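Local coordinates for protein phosphoinositol-specific phospholipase C (Pseudomonas sp., PDB 5FYR) that probably cleaves phosphoinositides at the phosphodiester bond in a calcium-dependent way, and holds myo-inositol beside a calcium ion in its active site, at residues I114-D119 and V184-N189; C25-E30 and E48-D53. All coordinates share one frame; numbering follows the deposited sequence.

Interaction 1. Residues I114-D119 and V184-N189; sequences ITLILD and VLLVLN. With CA (calcium ion), chain F; INS (1,2,3,4,5,6-hexahydroxy-cyclohexane), chain E.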
ATOM      1  N   ILE A 114      -0.506   5.117   8.364  1.00 11.18           N
ATOM      2  CA  ILE A 114      -1.495   4.720   7.364  1.00 11.58           C
ATOM      3  C   ILE A 114      -0.799   4.154   6.147  1.00 11.65           C
ATOM      4  O   ILE A 114       0.138   4.758   5.635  1.00 14.15           O
ATOM      5  CB  ILE A 114      -2.377   5.901   6.952  1.00 13.62           C
ATOM      6  CG1 ILE A 114      -3.256   6.371   8.124  1.00 14.12           C
ATOM      7  CG2 ILE A 114      -3.246   5.570   5.751  1.00 13.10           C
ATOM      8  CD1 ILE A 114      -3.818   7.772   7.911  1.00 16.89           C
ATOM      9  N   THR A 115      -1.229   2.991   5.695  1.00 11.74           N
ATOM     10  CA  THR A 115      -0.711   2.389   4.459  1.00 10.85           C
ATOM     11  C   THR A 115      -1.819   2.448   3.402  1.00 10.37           C
ATOM     12  O   THR A 115      -2.929   1.980   3.665  1.00 12.79           O
ATOM     13  CB  THR A 115      -0.252   0.923   4.709  1.00 12.76           C
ATOM     14  OG1 THR A 115       0.784   0.962   5.690  1.00 14.47           O
ATOM     15  CG2 THR A 115       0.250   0.331   3.451  1.00 14.07           C
ATOM     16  N   LEU A 116      -1.513   3.019   2.225  0.50 10.94           N
ATOM     17  CA  LEU A 116      -2.472   3.092   1.103  0.50 10.47           C
ATOM     18  C   LEU A 116      -1.960   2.260  -0.052  0.50 10.59           C
ATOM     19  O   LEU A 116      -0.879   2.522  -0.615  0.50 11.33           O
ATOM     20  CB  LEU A 116      -2.719   4.518   0.567  0.50 12.84           C
ATOM     21  CG  LEU A 116      -3.081   5.566   1.601  0.50 12.38           C
ATOM     22  CD1 LEU A 116      -3.148   6.902   0.874  0.50 11.57           C
ATOM     23  CD2 LEU A 116      -4.386   5.230   2.311  0.50 12.61           C
ATOM     24  N   ILE A 117      -2.760   1.270  -0.394  1.00 10.69           N
ATOM     25  CA  ILE A 117      -2.487   0.410  -1.528  1.00 11.24           C
ATOM     26  C   ILE A 117      -3.102   1.104  -2.748  1.00 11.88           C
ATOM     27  O   ILE A 117      -4.326   1.274  -2.837  1.00 15.20           O
ATOM     28  CB  ILE A 117      -3.132  -0.972  -1.340  1.00 12.37           C
ATOM     29  CG1 ILE A 117      -2.663  -1.653   0.020  1.00 17.76           C
ATOM     30  CG2 ILE A 117      -2.990  -1.792  -2.618  1.00 16.56           C
ATOM     31  CD1 ILE A 117      -1.224  -1.756   0.268  1.00 16.70           C
ATOM     32  N   LEU A 118      -2.239   1.485  -3.694  1.00 10.51           N
ATOM     33  CA  LEU A 118      -2.641   2.189  -4.910  1.00 10.59           C
ATOM     34  C   LEU A 118      -2.559   1.136  -6.042  1.00 10.99           C
ATOM     35  O   LEU A 118      -1.439   0.799  -6.547  1.00 11.63           O
ATOM     36  CB  LEU A 118      -1.696   3.378  -5.147  1.00 12.35           C
ATOM     37  CG  LEU A 118      -1.635   4.370  -3.971  1.00 12.89           C
ATOM     38  CD1 LEU A 118      -0.672   5.477  -4.274  1.00 14.92           C
ATOM     39  CD2 LEU A 118      -2.987   4.959  -3.676  1.00 14.05           C
ATOM     40  N   ASP A 119      -3.729   0.616  -6.404  1.00 11.09           N
ATOM     41  CA  ASP A 119      -3.848  -0.501  -7.302  1.00 10.80           C
ATOM     42  C   ASP A 119      -4.070   0.053  -8.719  1.00 11.12           C
ATOM     43  O   ASP A 119      -5.169   0.518  -9.046  1.00 11.07           O
ATOM     44  CB  ASP A 119      -4.967  -1.394  -6.802  1.00 11.12           C
ATOM     45  CG  ASP A 119      -5.161  -2.637  -7.627  1.00 12.92           C
ATOM     46  OD1 ASP A 119      -4.201  -3.064  -8.284  1.00 15.28           O
ATOM     47  OD2 ASP A 119      -6.278  -3.237  -7.583  1.00 14.38           O
ATOM     48  N   VAL A 184       2.399   8.301   6.406  1.00 13.06           N
ATOM     49  CA  VAL A 184       1.672   7.643   5.349  1.00 12.59           C
ATOM     50  C   VAL A 184       2.644   6.883   4.477  1.00 12.72           C
ATOM     51  O   VAL A 184       3.678   7.443   4.066  1.00 13.28           O
ATOM     52  CB  VAL A 184       0.884   8.679   4.507  1.00 14.45           C
ATOM     53  CG1 VAL A 184       0.209   8.043   3.315  1.00 14.25           C
ATOM     54  CG2 VAL A 184      -0.164   9.332   5.373  1.00 15.51           C
ATOM     55  N   LEU A 185       2.339   5.622   4.210  1.00 12.01           N
ATOM     56  CA  LEU A 185       3.137   4.783   3.310  1.00 12.42           C
ATOM     57  C   LEU A 185       2.263   4.464   2.123  1.00 11.98           C
ATOM     58  O   LEU A 185       1.159   3.975   2.271  1.00 13.31           O
ATOM     59  CB  LEU A 185       3.531   3.477   3.992  1.00 12.21           C
ATOM     60  CG  LEU A 185       4.616   3.511   5.048  1.00 12.86           C
ATOM     61  CD1 LEU A 185       4.124   4.188   6.305  1.00 14.11           C
ATOM     62  CD2 LEU A 185       5.042   2.094   5.390  1.00 13.19           C
ATOM     63  N   LEU A 186       2.811   4.711   0.938  1.00  9.61           N
ATOM     64  CA  LEU A 186       2.135   4.460  -0.318  1.00 10.48           C
ATOM     65  C   LEU A 186       2.718   3.224  -0.989  1.00 10.87           C
ATOM     66  O   LEU A 186       3.918   3.046  -1.015  1.00 11.29           O
ATOM     67  CB  LEU A 186       2.283   5.642  -1.240  1.00 11.26           C
ATOM     68  CG  LEU A 186       1.773   6.968  -0.675  1.00 12.31           C
ATOM     69  CD1 LEU A 186       1.995   8.067  -1.691  1.00 15.69           C
ATOM     70  CD2 LEU A 186       0.335   6.909  -0.231  1.00 12.50           C
ATOM     71  N   VAL A 187       1.849   2.380  -1.502  1.00 10.69           N
ATOM     72  CA  VAL A 187       2.247   1.101  -2.101  1.00 10.24           C
ATOM     73  C   VAL A 187       1.640   0.973  -3.491  1.00 11.95           C
ATOM     74  O   VAL A 187       0.450   1.254  -3.680  1.00 13.69           O
ATOM     75  CB  VAL A 187       1.761  -0.056  -1.238  1.00 10.07           C
ATOM     76  CG1 VAL A 187       2.251  -1.400  -1.792  1.00 10.58           C
ATOM     77  CG2 VAL A 187       2.200   0.159   0.198  1.00 10.32           C
ATOM     78  N   LEU A 188       2.450   0.590  -4.469  1.00 10.35           N
ATOM     79  CA  LEU A 188       1.932   0.436  -5.837  1.00 10.60           C
ATOM     80  C   LEU A 188       1.698  -1.062  -6.102  1.00 10.89           C
ATOM     81  O   LEU A 188       2.599  -1.902  -5.899  1.00 11.19           O
ATOM     82  CB  LEU A 188       2.954   0.962  -6.842  1.00 11.16           C
ATOM     83  CG  LEU A 188       2.560   0.945  -8.322  1.00 12.69           C
ATOM     84  CD1 LEU A 188       1.422   1.884  -8.563  1.00 13.60           C
ATOM     85  CD2 LEU A 188       3.763   1.369  -9.150  1.00 14.06           C
ATOM     86  N   ASN A 189       0.518  -1.356  -6.636  1.00 10.58           N
ATOM     87  CA  ASN A 189       0.219  -2.682  -7.146  1.00  9.95           C
ATOM     88  C   ASN A 189      -0.259  -2.541  -8.615  1.00 10.77           C
ATOM     89  O   ASN A 189      -0.678  -1.475  -9.057  1.00 11.05           O
ATOM     90  CB  ASN A 189      -0.939  -3.405  -6.421  1.00 10.61           C
ATOM     91  CG  ASN A 189      -0.678  -3.759  -4.969  1.00 10.50           C
ATOM     92  OD1 ASN A 189       0.471  -3.721  -4.437  1.00 13.69           O
ATOM     93  ND2 ASN A 189      -1.717  -4.075  -4.292  1.00  8.71           N
TER
HETATM   94 CA    CA F 401      -8.185  -3.297  -6.090  1.00 15.99          CA
HETATM   95  C1  INS E 301      -6.741  -7.358  -7.090  1.00 14.49           C
HETATM   96  C2  INS E 301      -7.154  -6.873  -5.698  1.00 12.82           C
HETATM   97  C3  INS E 301      -6.031  -6.523  -4.796  1.00 12.13           C
HETATM   98  C4  INS E 301      -4.873  -5.874  -5.444  1.00 11.80           C
HETATM   99  C5  INS E 301      -4.497  -6.298  -6.803  1.00 11.58           C
HETATM  100  C6  INS E 301      -5.597  -6.626  -7.715  1.00 13.87           C
HETATM  101  O1  INS E 301      -7.912  -7.217  -7.889  1.00 19.03           O
HETATM  102  O2  INS E 301      -7.927  -5.681  -5.935  1.00 14.67           O
HETATM  103  O3  INS E 301      -6.476  -5.882  -3.602  1.00 12.79           O
HETATM  104  O4  INS E 301      -3.821  -5.673  -4.539  1.00 12.39           O
HETATM  105  O5  INS E 301      -3.383  -5.636  -7.397  1.00 13.36           O
HETATM  106  O6  INS E 301      -5.233  -7.074  -8.974  1.00 16.09           O
HETATM  107  O   HOH W   1      -9.380  -4.621  -7.814  1.00 18.82           O
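Ile117 lies alongside Val187, both side chains pointing the same way from paired positions of two parallel strands. With CG1 anti to the carbonyl carbon (chi1 -56°), its CD1 comes within 3.8 Å of Val187 CB and also touches both methyls of that valine, while CG2 is directed at the side chain of Asn189. Shortening Ile117 to an alanine removes CG1, CG2 and CD1, which would probably leave the flank of Val187 uncovered and the Asn189 side chain less closely packed. The backbones are in register, the axes of the segments 4.7 Å apart and inclined by 18°, and five N-H...O=C bonds join them; that from Leu118 N to Val187 O measures 2.7 Å. On the other face, Leu118 CD1 meets Leu186 CB at 4.2 Å. Asp119 CB is 3.8 Å from calcium; CG, anti to the backbone N (chi1 -178°), carries OD1, which accepts a 2.8 Å hydrogen bond from INS O5, and OD2, which binds calcium at 2.4 Å. The pair is consistent with neighbouring strands of a TIM-barrel-like phospholipase C, its site at their C-terminal end. Strand 46-52 flanks 114-119 on the edge away from 184-189, while helices 94-107 and 133-144 cover the face of Leu116 and Leu118.

Interaction 2. Residues C25-E30 and E48-D53; sequences CHNCYE and ELDFWD. With CA (calcium ion), chain F; INS (1,2,3,4,5,6-hexahydroxy-cyclohexane), chain E.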
ATOM      1  N   CYS A  25      -8.401  -3.076   4.346  1.00 13.69           N
ATOM      2  CA  CYS A  25      -9.547  -3.147   3.477  1.00 14.02           C
ATOM      3  C   CYS A  25      -9.221  -3.764   2.120  1.00 14.41           C
ATOM      4  O   CYS A  25      -8.034  -3.781   1.676  1.00 19.39           O
ATOM      5  CB  CYS A  25     -10.171  -1.775   3.276  1.00 16.31           C
ATOM      6  SG  CYS A  25      -9.570  -0.888   1.860  1.00 17.63           S
ATOM      7  N   HIS A  26     -10.249  -4.264   1.450  1.00 12.48           N
ATOM      8  CA  HIS A  26     -10.132  -4.621   0.059  1.00 11.82           C
ATOM      9  C   HIS A  26     -11.157  -3.765  -0.725  1.00 12.09           C
ATOM     10  O   HIS A  26     -12.381  -3.889  -0.548  1.00 13.62           O
ATOM     11  CB  HIS A  26     -10.435  -6.102  -0.119  1.00 13.46           C
ATOM     12  CG  HIS A  26     -10.271  -6.604  -1.526  1.00 14.48           C
ATOM     13  ND1 HIS A  26     -10.434  -7.932  -1.842  1.00 17.94           N
ATOM     14  CD2 HIS A  26      -9.880  -5.997  -2.682  1.00 15.28           C
ATOM     15  CE1 HIS A  26     -10.254  -8.108  -3.142  1.00 16.47           C
ATOM     16  NE2 HIS A  26      -9.911  -6.952  -3.669  1.00 17.34           N
ATOM     17  N   ASN A  27     -10.632  -2.871  -1.569  1.00 11.47           N
ATOM     18  CA  ASN A  27     -11.460  -2.051  -2.435  1.00 12.28           C
ATOM     19  C   ASN A  27     -12.428  -1.169  -1.667  1.00 12.23           C
ATOM     20  O   ASN A  27     -13.538  -0.876  -2.112  1.00 13.53           O
ATOM     21  CB  ASN A  27     -12.188  -2.844  -3.475  1.00 12.94           C
ATOM     22  CG  ASN A  27     -11.328  -3.353  -4.606  1.00 14.85           C
ATOM     23  OD1 ASN A  27     -10.120  -3.200  -4.662  1.00 13.56           O
ATOM     24  ND2 ASN A  27     -11.991  -3.923  -5.555  1.00 24.81           N
ATOM     25  N   CYS A  28     -11.972  -0.636  -0.538  1.00 12.77           N
ATOM     26  CA  CYS A  28     -12.894   0.132   0.331  1.00 13.57           C
ATOM     27  C   CYS A  28     -13.311   1.532  -0.124  1.00 14.08           C
ATOM     28  O   CYS A  28     -14.061   2.223   0.577  1.00 16.51           O
ATOM     29  CB  CYS A  28     -12.376   0.214   1.761  1.00 14.95           C
ATOM     30  SG  CYS A  28     -10.757   0.929   1.959  1.00 18.37           S
ATOM     31  N   TYR A  29     -12.788   1.932  -1.282  1.00 12.40           N
ATOM     32  CA  TYR A  29     -13.268   3.105  -2.013  1.00 12.86           C
ATOM     33  C   TYR A  29     -14.637   2.875  -2.640  1.00 14.36           C
ATOM     34  O   TYR A  29     -15.288   3.839  -3.067  1.00 13.86           O
ATOM     35  CB  TYR A  29     -12.283   3.487  -3.144  1.00 14.21           C
ATOM     36  CG  TYR A  29     -12.215   2.478  -4.237  1.00 13.96           C
ATOM     37  CD1 TYR A  29     -13.136   2.516  -5.289  1.00 15.05           C
ATOM     38  CD2 TYR A  29     -11.288   1.435  -4.211  1.00 13.97           C
ATOM     39  CE1 TYR A  29     -13.106   1.556  -6.265  1.00 15.76           C
ATOM     40  CE2 TYR A  29     -11.288   0.442  -5.166  1.00 14.65           C
ATOM     41  CZ  TYR A  29     -12.201   0.501  -6.201  1.00 14.82           C
ATOM     42  OH  TYR A  29     -12.253  -0.461  -7.192  1.00 17.14           O
ATOM     43  N   GLU A  30     -15.087   1.631  -2.734  1.00 14.98           N
ATOM     44  CA  GLU A  30     -16.383   1.381  -3.324  1.00 15.68           C
ATOM     45  C   GLU A  30     -17.491   1.669  -2.329  1.00 16.12           C
ATOM     46  O   GLU A  30     -17.404   1.335  -1.170  1.00 16.59           O
ATOM     47  CB  GLU A  30     -16.521  -0.061  -3.832  1.00 16.31           C
ATOM     48  CG  GLU A  30     -15.559  -0.417  -4.965  1.00 15.84           C
ATOM     49  CD  GLU A  30     -15.844  -1.809  -5.539  1.00 16.91           C
ATOM     50  OE1 GLU A  30     -16.964  -2.035  -6.012  1.00 21.12           O
ATOM     51  OE2 GLU A  30     -14.920  -2.648  -5.554  1.00 18.69           O
ATOM     52  N   GLU A  48      -7.202   0.981   0.328  1.00 11.67           N
ATOM     53  CA  GLU A  48      -6.964   0.676  -1.062  1.00 12.23           C
ATOM     54  C   GLU A  48      -7.733   1.616  -1.999  1.00 12.31           C
ATOM     55  O   GLU A  48      -8.884   1.911  -1.754  1.00 14.08           O
ATOM     56  CB  GLU A  48      -7.343  -0.795  -1.335  1.00 13.26           C
ATOM     57  CG  GLU A  48      -7.061  -1.253  -2.773  1.00 13.13           C
ATOM     58  CD  GLU A  48      -7.308  -2.749  -3.008  1.00 14.14           C
ATOM     59  OE1 GLU A  48      -7.891  -3.431  -2.116  1.00 13.72           O
ATOM     60  OE2 GLU A  48      -6.965  -3.235  -4.127  1.00 13.50           O
ATOM     61  N   LEU A  49      -7.079   2.002  -3.098  1.00 12.67           N
ATOM     62  CA  LEU A  49      -7.649   2.785  -4.174  1.00 13.36           C
ATOM     63  C   LEU A  49      -7.270   2.123  -5.480  1.00 12.79           C
ATOM     64  O   LEU A  49      -6.084   1.899  -5.738  1.00 14.52           O
ATOM     65  CB  LEU A  49      -7.104   4.215  -4.136  1.00 12.43           C
ATOM     66  CG  LEU A  49      -7.595   5.047  -2.994  1.00 14.42           C
ATOM     67  CD1 LEU A  49      -6.726   6.261  -2.745  1.00 15.77           C
ATOM     68  CD2 LEU A  49      -9.068   5.458  -3.139  1.00 17.08           C
ATOM     69  N   ASP A  50      -8.258   1.895  -6.344  1.00 11.40           N
ATOM     70  CA  ASP A  50      -8.009   1.449  -7.719  1.00 12.17           C
ATOM     71  C   ASP A  50      -8.047   2.666  -8.632  1.00 12.27           C
ATOM     72  O   ASP A  50      -9.060   3.343  -8.681  1.00 14.77           O
ATOM     73  CB  ASP A  50      -9.089   0.433  -8.143  1.00 13.31           C
ATOM     74  CG  ASP A  50      -9.013  -0.882  -7.364  1.00 14.39           C
ATOM     75  OD1 ASP A  50      -8.151  -1.037  -6.482  1.00 17.59           O
ATOM     76  OD2 ASP A  50      -9.826  -1.780  -7.545  1.00 18.12           O
ATOM     77  N   PHE A  51      -6.982   2.870  -9.406  1.00 12.21           N
ATOM     78  CA  PHE A  51      -6.877   4.095 -10.174  1.00 11.66           C
ATOM     79  C   PHE A  51      -6.671   3.827 -11.665  1.00 10.81           C
ATOM     80  O   PHE A  51      -5.854   3.005 -12.036  1.00 14.37           O
ATOM     81  CB  PHE A  51      -5.907   5.123  -9.548  1.00 12.10           C
ATOM     82  CG  PHE A  51      -4.456   4.811  -9.639  1.00 12.42           C
ATOM     83  CD1 PHE A  51      -3.846   3.932  -8.743  1.00 12.57           C
ATOM     84  CD2 PHE A  51      -3.670   5.457 -10.571  1.00 13.51           C
ATOM     85  CE1 PHE A  51      -2.509   3.675  -8.837  1.00 13.49           C
ATOM     86  CE2 PHE A  51      -2.322   5.226 -10.639  1.00 13.49           C
ATOM     87  CZ  PHE A  51      -1.734   4.300  -9.779  1.00 14.32           C
ATOM     88  N   TRP A  52      -7.333   4.658 -12.459  1.00 11.94           N
ATOM     89  CA  TRP A  52      -7.365   4.552 -13.904  1.00 12.79           C
ATOM     90  C   TRP A  52      -6.922   5.835 -14.573  1.00 13.53           C
ATOM     91  O   TRP A  52      -7.189   6.938 -14.078  1.00 14.50           O
ATOM     92  CB  TRP A  52      -8.813   4.269 -14.317  1.00 14.31           C
ATOM     93  CG  TRP A  52      -9.395   2.974 -13.817  1.00 15.18           C
ATOM     94  CD1 TRP A  52      -9.904   2.727 -12.562  1.00 14.87           C
ATOM     95  CD2 TRP A  52      -9.545   1.754 -14.554  1.00 17.12           C
ATOM     96  NE1 TRP A  52     -10.338   1.440 -12.492  1.00 17.24           N
ATOM     97  CE2 TRP A  52     -10.095   0.813 -13.685  1.00 16.45           C
ATOM     98  CE3 TRP A  52      -9.195   1.355 -15.849  1.00 19.31           C
ATOM     99  CZ2 TRP A  52     -10.357  -0.518 -14.083  1.00 20.30           C
ATOM    100  CZ3 TRP A  52      -9.429   0.052 -16.236  1.00 21.94           C
ATOM    101  CH2 TRP A  52     -10.011  -0.869 -15.367  1.00 24.52           C
ATOM    102  N   ASP A  53      -6.225   5.694 -15.689  1.00 14.29           N
ATOM    103  CA  ASP A  53      -5.817   6.850 -16.485  1.00 13.85           C
ATOM    104  C   ASP A  53      -6.974   7.486 -17.229  1.00 16.59           C
ATOM    105  O   ASP A  53      -7.021   8.696 -17.364  1.00 17.61           O
ATOM    106  CB  ASP A  53      -4.740   6.461 -17.490  1.00 16.32           C
ATOM    107  CG  ASP A  53      -3.402   6.285 -16.868  1.00 16.03           C
ATOM    108  OD1 ASP A  53      -3.279   5.553 -15.868  1.00 16.32           O
ATOM    109  OD2 ASP A  53      -2.439   6.902 -17.402  1.00 15.85           O
TER
HETATM  110 CA    CA F 401      -8.185  -3.297  -6.090  1.00 15.99          CA
HETATM  111  C1  INS E 301      -6.741  -7.358  -7.090  1.00 14.49           C
HETATM  112  C2  INS E 301      -7.154  -6.873  -5.698  1.00 12.82           C
HETATM  113  C3  INS E 301      -6.031  -6.523  -4.796  1.00 12.13           C
HETATM  114  C4  INS E 301      -4.873  -5.874  -5.444  1.00 11.80           C
HETATM  115  C5  INS E 301      -4.497  -6.298  -6.803  1.00 11.58           C
HETATM  116  C6  INS E 301      -5.597  -6.626  -7.715  1.00 13.87           C
HETATM  117  O1  INS E 301      -7.912  -7.217  -7.889  1.00 19.03           O
HETATM  118  O2  INS E 301      -7.927  -5.681  -5.935  1.00 14.67           O
HETATM  119  O3  INS E 301      -6.476  -5.882  -3.602  1.00 12.79           O
HETATM  120  O4  INS E 301      -3.821  -5.673  -4.539  1.00 12.39           O
HETATM  121  O5  INS E 301      -3.383  -5.636  -7.397  1.00 13.36           O
HETATM  122  O6  INS E 301      -5.233  -7.074  -8.974  1.00 16.09           O
HETATM  123  O   HOH W   1      -9.380  -4.621  -7.814  1.00 18.82           O
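The Tyr29 side chain crosses that of Asp50 at about a right angle, ring and carboxylate planes 56° apart, with CE2 3.4 Å from Asp50 CG. Its first torsion (chi1 67°) sets the ring between its own backbone N and carbonyl carbon, and Glu48 O lies at the ring edge, in plane. The hydroxyl donates to Asp50 OD2 at 2.8 Å from above the carboxylate plane, a second-shell bond that helps fix the rotation of a group gripping calcium through both oxygens. Asn27 OD1 binds the same ion at 2.4 Å, as does Glu48 OE2. Such a cluster of acidic and amide ligands on strand 46-52 and in the loop following strand 20-25 is consistent with the active site of a TIM-barrel, calcium-dependent phospholipase C. Glu48 reaches it with an extended chain, CG anti to the backbone N (chi1 -177°); OE2 also accepts a 2.7 Å hydrogen bond from INS O3, and OE1, salt-bridged to Arg260, accepts one from Asn27 N, 2.9 Å, from above the carboxylate plane. Beside this carboxylate the His26 ring runs nearly parallel, its NE2 3.3 Å from INS O2. A Cys25-Cys28 disulfide ties the loop, Cys25 SG 3.4 Å from Glu48 N.

How the interactions relate
Strands 114-120 and 46-52 are neighbours in one sheet, which makes interactions 1 and 2 continuous: Asp119 N lies 2.8 Å from Leu49 O and Ile117 O 2.9 Å from Leu49 N, both probable hydrogen bonds. Their centres are about 10 Å apart, yet they converge on a single calcium ion. Asp119 contributes one ligand from interaction 1, and Asn27, Glu48 and Asp50 supply the protein ligands from interaction 2; INS O2 at 2.4 Å and a water at 2.5 Å from the metal complete the shell. The inositol is likewise held from both contacts, with Arg260 and Asn240 adding further hydrogen bonds from beyond them.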